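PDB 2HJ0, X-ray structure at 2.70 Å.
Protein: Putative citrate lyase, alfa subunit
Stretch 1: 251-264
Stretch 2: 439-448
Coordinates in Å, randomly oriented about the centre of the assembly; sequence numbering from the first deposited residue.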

ATOM      1  N   PRO A 251      39.257  11.692  17.014  1.00 32.06           N
ATOM      2  CA  PRO A 251      38.979  12.836  17.891  1.00 31.57           C
ATOM      3  C   PRO A 251      38.405  14.058  17.183  1.00 30.99           C
ATOM      4  O   PRO A 251      37.499  14.711  17.703  1.00 30.72           O
ATOM      5  CB  PRO A 251      40.331  13.115  18.532  1.00 31.92           C
ATOM      6  CG  PRO A 251      41.292  12.710  17.450  1.00 33.33           C
ATOM      7  CD  PRO A 251      40.700  11.410  16.959  1.00 32.31           C
ATOM      8  N   LYS A 252      38.920  14.370  15.999  1.00 30.14           N
ATOM      9  CA  LYS A 252      38.421  15.521  15.267  1.00 29.50           C
ATOM     10  C   LYS A 252      36.940  15.311  14.957  1.00 29.31           C
ATOM     11  O   LYS A 252      36.112  16.195  15.186  1.00 28.31           O
ATOM     12  CB  LYS A 252      39.233  15.727  13.986  1.00 30.04           C
ATOM     13  CG  LYS A 252      38.761  16.864  13.093  1.00 31.48           C
ATOM     14  CD  LYS A 252      39.683  17.043  11.894  1.00 33.65           C
ATOM     15  CE  LYS A 252      40.725  18.122  12.145  1.00 37.30           C
ATOM     16  NZ  LYS A 252      41.531  17.928  13.391  1.00 38.76           N
ATOM     17  N   GLU A 253      36.595  14.133  14.456  1.00 29.21           N
ATOM     18  CA  GLU A 253      35.205  13.854  14.143  1.00 28.90           C
ATOM     19  C   GLU A 253      34.333  13.902  15.395  1.00 27.87           C
ATOM     20  O   GLU A 253      33.257  14.508  15.382  1.00 28.19           O
ATOM     21  CB  GLU A 253      35.084  12.498  13.443  1.00 30.74           C
ATOM     22  CG  GLU A 253      35.470  12.558  11.970  1.00 35.05           C
ATOM     23  CD  GLU A 253      35.542  11.190  11.313  1.00 37.75           C
ATOM     24  OE1 GLU A 253      35.688  11.128  10.068  1.00 38.32           O
ATOM     25  OE2 GLU A 253      35.460  10.179  12.047  1.00 39.00           O
ATOM     26  N   LEU A 254      34.802  13.285  16.480  1.00 26.10           N
ATOM     27  CA  LEU A 254      34.049  13.279  17.738  1.00 24.05           C
ATOM     28  C   LEU A 254      33.764  14.692  18.259  1.00 23.34           C
ATOM     29  O   LEU A 254      32.730  14.941  18.887  1.00 23.97           O
ATOM     30  CB  LEU A 254      34.793  12.480  18.816  1.00 22.79           C
ATOM     31  CG  LEU A 254      34.667  10.967  18.753  1.00 20.73           C
ATOM     32  CD1 LEU A 254      35.531  10.338  19.813  1.00 21.80           C
ATOM     33  CD2 LEU A 254      33.213  10.589  18.938  1.00 21.64           C
ATOM     34  N   LEU A 255      34.683  15.613  18.007  1.00 21.28           N
ATOM     35  CA  LEU A 255      34.495  16.983  18.440  1.00 19.81           C
ATOM     36  C   LEU A 255      33.388  17.587  17.593  1.00 19.41           C
ATOM     37  O   LEU A 255      32.504  18.277  18.099  1.00 19.17           O
ATOM     38  CB  LEU A 255      35.777  17.782  18.236  1.00 20.52           C
ATOM     39  CG  LEU A 255      35.808  19.213  18.775  1.00 19.05           C
ATOM     40  CD1 LEU A 255      36.085  19.172  20.254  1.00 18.95           C
ATOM     41  CD2 LEU A 255      36.895  20.001  18.073  1.00 18.11           C
ATOM     42  N   ILE A 256      33.443  17.319  16.294  1.00 18.56           N
ATOM     43  CA  ILE A 256      32.442  17.839  15.382  1.00 18.28           C
ATOM     44  C   ILE A 256      31.089  17.280  15.794  1.00 18.59           C
ATOM     45  O   ILE A 256      30.104  18.016  15.877  1.00 18.84           O
ATOM     46  CB  ILE A 256      32.766  17.467  13.903  1.00 16.86           C
ATOM     47  CG1 ILE A 256      34.081  18.137  13.485  1.00 15.19           C
ATOM     48  CG2 ILE A 256      31.647  17.935  12.980  1.00 14.81           C
ATOM     49  CD1 ILE A 256      34.555  17.791  12.112  1.00 12.37           C
ATOM     50  N   ALA A 257      31.041  15.983  16.071  1.00 18.71           N
ATOM     51  CA  ALA A 257      29.798  15.355  16.497  1.00 18.34           C
ATOM     52  C   ALA A 257      29.277  16.041  17.745  1.00 18.05           C
ATOM     53  O   ALA A 257      28.108  16.409  17.805  1.00 17.20           O
ATOM     54  CB  ALA A 257      30.026  13.880  16.783  1.00 19.29           C
ATOM     55  N   GLU A 258      30.153  16.218  18.733  1.00 18.82           N
ATOM     56  CA  GLU A 258      29.746  16.847  19.984  1.00 20.13           C
ATOM     57  C   GLU A 258      29.216  18.259  19.792  1.00 19.46           C
ATOM     58  O   GLU A 258      28.206  18.623  20.393  1.00 19.51           O
ATOM     59  CB  GLU A 258      30.889  16.845  21.003  1.00 21.23           C
ATOM     60  CG  GLU A 258      30.513  17.547  22.298  1.00 25.18           C
ATOM     61  CD  GLU A 258      31.280  17.056  23.522  1.00 29.07           C
ATOM     62  OE1 GLU A 258      32.536  16.969  23.452  1.00 30.37           O
ATOM     63  OE2 GLU A 258      30.618  16.774  24.562  1.00 28.92           O
ATOM     64  N   TYR A 259      29.892  19.053  18.964  1.00 18.71           N
ATOM     65  CA  TYR A 259      29.427  20.409  18.707  1.00 17.60           C
ATOM     66  C   TYR A 259      28.041  20.321  18.060  1.00 17.06           C
ATOM     67  O   TYR A 259      27.139  21.093  18.394  1.00 17.88           O
ATOM     68  CB  TYR A 259      30.390  21.167  17.777  1.00 17.60           C
ATOM     69  CG  TYR A 259      31.608  21.798  18.446  1.00 18.56           C
ATOM     70  CD1 TYR A 259      31.566  22.235  19.774  1.00 19.23           C
ATOM     71  CD2 TYR A 259      32.789  22.015  17.725  1.00 19.06           C
ATOM     72  CE1 TYR A 259      32.668  22.869  20.361  1.00 18.26           C
ATOM     73  CE2 TYR A 259      33.890  22.647  18.301  1.00 17.36           C
ATOM     74  CZ  TYR A 259      33.827  23.069  19.611  1.00 18.77           C
ATOM     75  OH  TYR A 259      34.936  23.677  20.172  1.00 19.69           O
ATOM     76  N   ALA A 260      27.872  19.368  17.147  1.00 14.35           N
ATOM     77  CA  ALA A 260      26.592  19.183  16.474  1.00 12.14           C
ATOM     78  C   ALA A 260      25.471  18.892  17.472  1.00 10.26           C
ATOM     79  O   ALA A 260      24.390  19.481  17.399  1.00  8.97           O
ATOM     80  CB  ALA A 260      26.697  18.056  15.458  1.00 12.44           C
ATOM     81  N   ALA A 261      25.728  17.982  18.405  1.00  8.44           N
ATOM     82  CA  ALA A 261      24.727  17.637  19.410  1.00  6.86           C
ATOM     83  C   ALA A 261      24.361  18.831  20.294  1.00  6.92           C
ATOM     84  O   ALA A 261      23.198  18.984  20.676  1.00  4.25           O
ATOM     85  CB  ALA A 261      25.218  16.488  20.266  1.00  6.15           C
ATOM     86  N   LYS A 262      25.346  19.678  20.613  1.00  7.55           N
ATOM     87  CA  LYS A 262      25.088  20.851  21.449  1.00  8.42           C
ATOM     88  C   LYS A 262      24.179  21.818  20.712  1.00  7.68           C
ATOM     89  O   LYS A 262      23.362  22.503  21.325  1.00  7.07           O
ATOM     90  CB  LYS A 262      26.386  21.563  21.838  1.00  9.90           C
ATOM     91  CG  LYS A 262      27.190  20.876  22.933  1.00 14.30           C
ATOM     92  CD  LYS A 262      28.580  21.531  23.118  1.00 16.36           C
ATOM     93  CE  LYS A 262      29.486  20.764  24.100  1.00 16.07           C
ATOM     94  NZ  LYS A 262      30.873  21.323  24.113  1.00 16.01           N
ATOM     95  N   VAL A 263      24.312  21.868  19.394  1.00  6.81           N
ATOM     96  CA  VAL A 263      23.462  22.756  18.625  1.00  7.24           C
ATOM     97  C   VAL A 263      22.018  22.239  18.688  1.00  7.49           C
ATOM     98  O   VAL A 263      21.090  23.016  18.902  1.00  6.68           O
ATOM     99  CB  VAL A 263      23.938  22.862  17.165  1.00  7.27           C
ATOM    100  CG1 VAL A 263      23.002  23.751  16.375  1.00  6.26           C
ATOM    101  CG2 VAL A 263      25.345  23.416  17.126  1.00  7.20           C
ATOM    102  N   ILE A 264      21.844  20.929  18.534  1.00  7.37           N
ATOM    103  CA  ILE A 264      20.527  20.297  18.581  1.00  9.12           C
ATOM    104  C   ILE A 264      19.900  20.409  19.969  1.00 10.54           C
ATOM    105  O   ILE A 264      18.766  20.870  20.119  1.00 10.14           O
ATOM    106  CB  ILE A 264      20.617  18.779  18.206  1.00 11.46           C
ATOM    107  CG1 ILE A 264      21.101  18.623  16.760  1.00 12.98           C
ATOM    108  CG2 ILE A 264      19.262  18.095  18.344  1.00  9.48           C
ATOM    109  CD1 ILE A 264      21.546  17.226  16.430  1.00 10.43           C
TER
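Stretch 2, residues 439-448: DVVVTEVGIA

Stretch 2 is a β-hairpin laid across helix 251-264. Its first strand, 440-442, runs nearly antiparallel to the helix, at 152° between their N-to-C directions, with a closest axial approach of 9.0 Å; no hydrogen bond links the two stretches, so the contact rests on packing. D439 lies out of reach. V440 points toward the helix, its CG1 4.2 Å from V263 CG1. V441 is out of reach, as strand alternation predicts, and its backbone pairs with A448. V442 points toward the helix again: its CG1 lies 3.6 Å from Y259 CB and 4.1 Å from I256 CG2, a compact branched side chain close to the helix backbone, 4.4 Å from its CG1 to the small A260 CB. T443 points away and serves the turn instead, its OG1 accepting from V445 N (3.1 Å) and donating to G446 O (3.0 Å), while its carbonyl O meets the edge of the Y259 ring, 3.5 Å from CD2. E444 covers I256, whose CG1 is 3.9 Å from E444 CB; its OE1 stands 4.5 Å from K252 NZ, beyond a salt bridge. V445 points away. G446 has phi/psi of 146/-168, where a CB would jam against the preceding carbonyl O. I447 returns toward the helix, CG1 3.6 Å from V263 CG2 and CD1 3.9 Å from Y259 CB, before A448 passes out of reach.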

ATOM      1  N   ASP A 439      20.809  25.370   7.422  1.00 14.74           N
ATOM      2  CA  ASP A 439      20.645  26.296   8.530  1.00 14.61           C
ATOM      3  C   ASP A 439      21.898  26.510   9.354  1.00 13.85           C
ATOM      4  O   ASP A 439      22.283  27.648   9.632  1.00 14.94           O
ATOM      5  CB  ASP A 439      19.521  25.816   9.437  1.00 14.82           C
ATOM      6  CG  ASP A 439      18.188  25.763   8.721  1.00 16.31           C
ATOM      7  OD1 ASP A 439      17.769  26.815   8.203  1.00 16.06           O
ATOM      8  OD2 ASP A 439      17.559  24.673   8.672  1.00 17.90           O
ATOM      9  N   VAL A 440      22.532  25.419   9.756  1.00 12.61           N
ATOM     10  CA  VAL A 440      23.728  25.511  10.572  1.00 11.29           C
ATOM     11  C   VAL A 440      24.802  24.570  10.089  1.00 10.83           C
ATOM     12  O   VAL A 440      24.540  23.405   9.794  1.00 11.28           O
ATOM     13  CB  VAL A 440      23.432  25.153  12.044  1.00 12.05           C
ATOM     14  CG1 VAL A 440      24.692  25.369  12.882  1.00 11.01           C
ATOM     15  CG2 VAL A 440      22.265  25.979  12.564  1.00  8.87           C
ATOM     16  N   VAL A 441      26.015  25.088  10.019  1.00 10.82           N
ATOM     17  CA  VAL A 441      27.159  24.309   9.586  1.00 11.69           C
ATOM     18  C   VAL A 441      28.053  24.085  10.810  1.00 12.87           C
ATOM     19  O   VAL A 441      28.305  25.011  11.580  1.00 13.18           O
ATOM     20  CB  VAL A 441      27.935  25.061   8.474  1.00 10.36           C
ATOM     21  CG1 VAL A 441      29.274  24.398   8.213  1.00 10.03           C
ATOM     22  CG2 VAL A 441      27.118  25.083   7.204  1.00  8.24           C
ATOM     23  N   VAL A 442      28.513  22.850  11.001  1.00 13.68           N
ATOM     24  CA  VAL A 442      29.365  22.522  12.140  1.00 14.16           C
ATOM     25  C   VAL A 442      30.714  21.948  11.689  1.00 14.98           C
ATOM     26  O   VAL A 442      30.761  21.033  10.867  1.00 14.63           O
ATOM     27  CB  VAL A 442      28.667  21.495  13.063  1.00 13.58           C
ATOM     28  CG1 VAL A 442      29.522  21.212  14.288  1.00 12.98           C
ATOM     29  CG2 VAL A 442      27.301  22.015  13.475  1.00 12.86           C
ATOM     30  N   THR A 443      31.799  22.499  12.232  1.00 15.87           N
ATOM     31  CA  THR A 443      33.159  22.060  11.917  1.00 17.50           C
ATOM     32  C   THR A 443      33.930  21.855  13.218  1.00 17.94           C
ATOM     33  O   THR A 443      33.358  21.975  14.300  1.00 18.42           O
ATOM     34  CB  THR A 443      33.905  23.108  11.089  1.00 18.28           C
ATOM     35  OG1 THR A 443      34.165  24.264  11.898  1.00 19.96           O
ATOM     36  CG2 THR A 443      33.077  23.517   9.890  1.00 17.59           C
ATOM     37  N   GLU A 444      35.225  21.558  13.135  1.00 18.75           N
ATOM     38  CA  GLU A 444      35.983  21.358  14.369  1.00 18.99           C
ATOM     39  C   GLU A 444      36.456  22.693  14.936  1.00 18.93           C
ATOM     40  O   GLU A 444      36.990  22.772  16.040  1.00 16.96           O
ATOM     41  CB  GLU A 444      37.169  20.411  14.140  1.00 17.85           C
ATOM     42  CG  GLU A 444      38.354  20.974  13.375  1.00 20.68           C
ATOM     43  CD  GLU A 444      38.151  21.028  11.860  1.00 21.64           C
ATOM     44  OE1 GLU A 444      39.165  21.088  11.137  1.00 22.23           O
ATOM     45  OE2 GLU A 444      36.999  21.018  11.392  1.00 20.89           O
ATOM     46  N   VAL A 445      36.207  23.749  14.173  1.00 20.34           N
ATOM     47  CA  VAL A 445      36.602  25.087  14.561  1.00 20.97           C
ATOM     48  C   VAL A 445      35.415  25.865  15.109  1.00 21.69           C
ATOM     49  O   VAL A 445      35.575  26.927  15.712  1.00 22.95           O
ATOM     50  CB  VAL A 445      37.195  25.814  13.360  1.00 20.60           C
ATOM     51  CG1 VAL A 445      37.664  27.196  13.754  1.00 21.49           C
ATOM     52  CG2 VAL A 445      38.354  24.999  12.820  1.00 22.21           C
ATOM     53  N   GLY A 446      34.219  25.324  14.909  1.00 21.00           N
ATOM     54  CA  GLY A 446      33.037  25.992  15.401  1.00 18.87           C
ATOM     55  C   GLY A 446      31.813  25.834  14.529  1.00 18.73           C
ATOM     56  O   GLY A 446      31.781  25.026  13.604  1.00 18.25           O
ATOM     57  N   ILE A 447      30.809  26.647  14.835  1.00 19.10           N
ATOM     58  CA  ILE A 447      29.520  26.659  14.154  1.00 17.52           C
ATOM     59  C   ILE A 447      29.343  27.892  13.267  1.00 16.55           C
ATOM     60  O   ILE A 447      29.807  28.971  13.615  1.00 16.28           O
ATOM     61  CB  ILE A 447      28.398  26.624  15.228  1.00 19.12           C
ATOM     62  CG1 ILE A 447      27.930  25.187  15.419  1.00 20.57           C
ATOM     63  CG2 ILE A 447      27.253  27.562  14.877  1.00 18.78           C
ATOM     64  CD1 ILE A 447      29.033  24.274  15.844  1.00 23.27           C
ATOM     65  N   ALA A 448      28.680  27.724  12.124  1.00 15.24           N
ATOM     66  CA  ALA A 448      28.400  28.836  11.213  1.00 14.30           C
ATOM     67  C   ALA A 448      26.890  28.842  10.951  1.00 13.64           C
ATOM     68  O   ALA A 448      26.367  27.971  10.262  1.00 13.37           O
ATOM     69  CB  ALA A 448      29.156  28.672   9.910  1.00 13.69           C
TER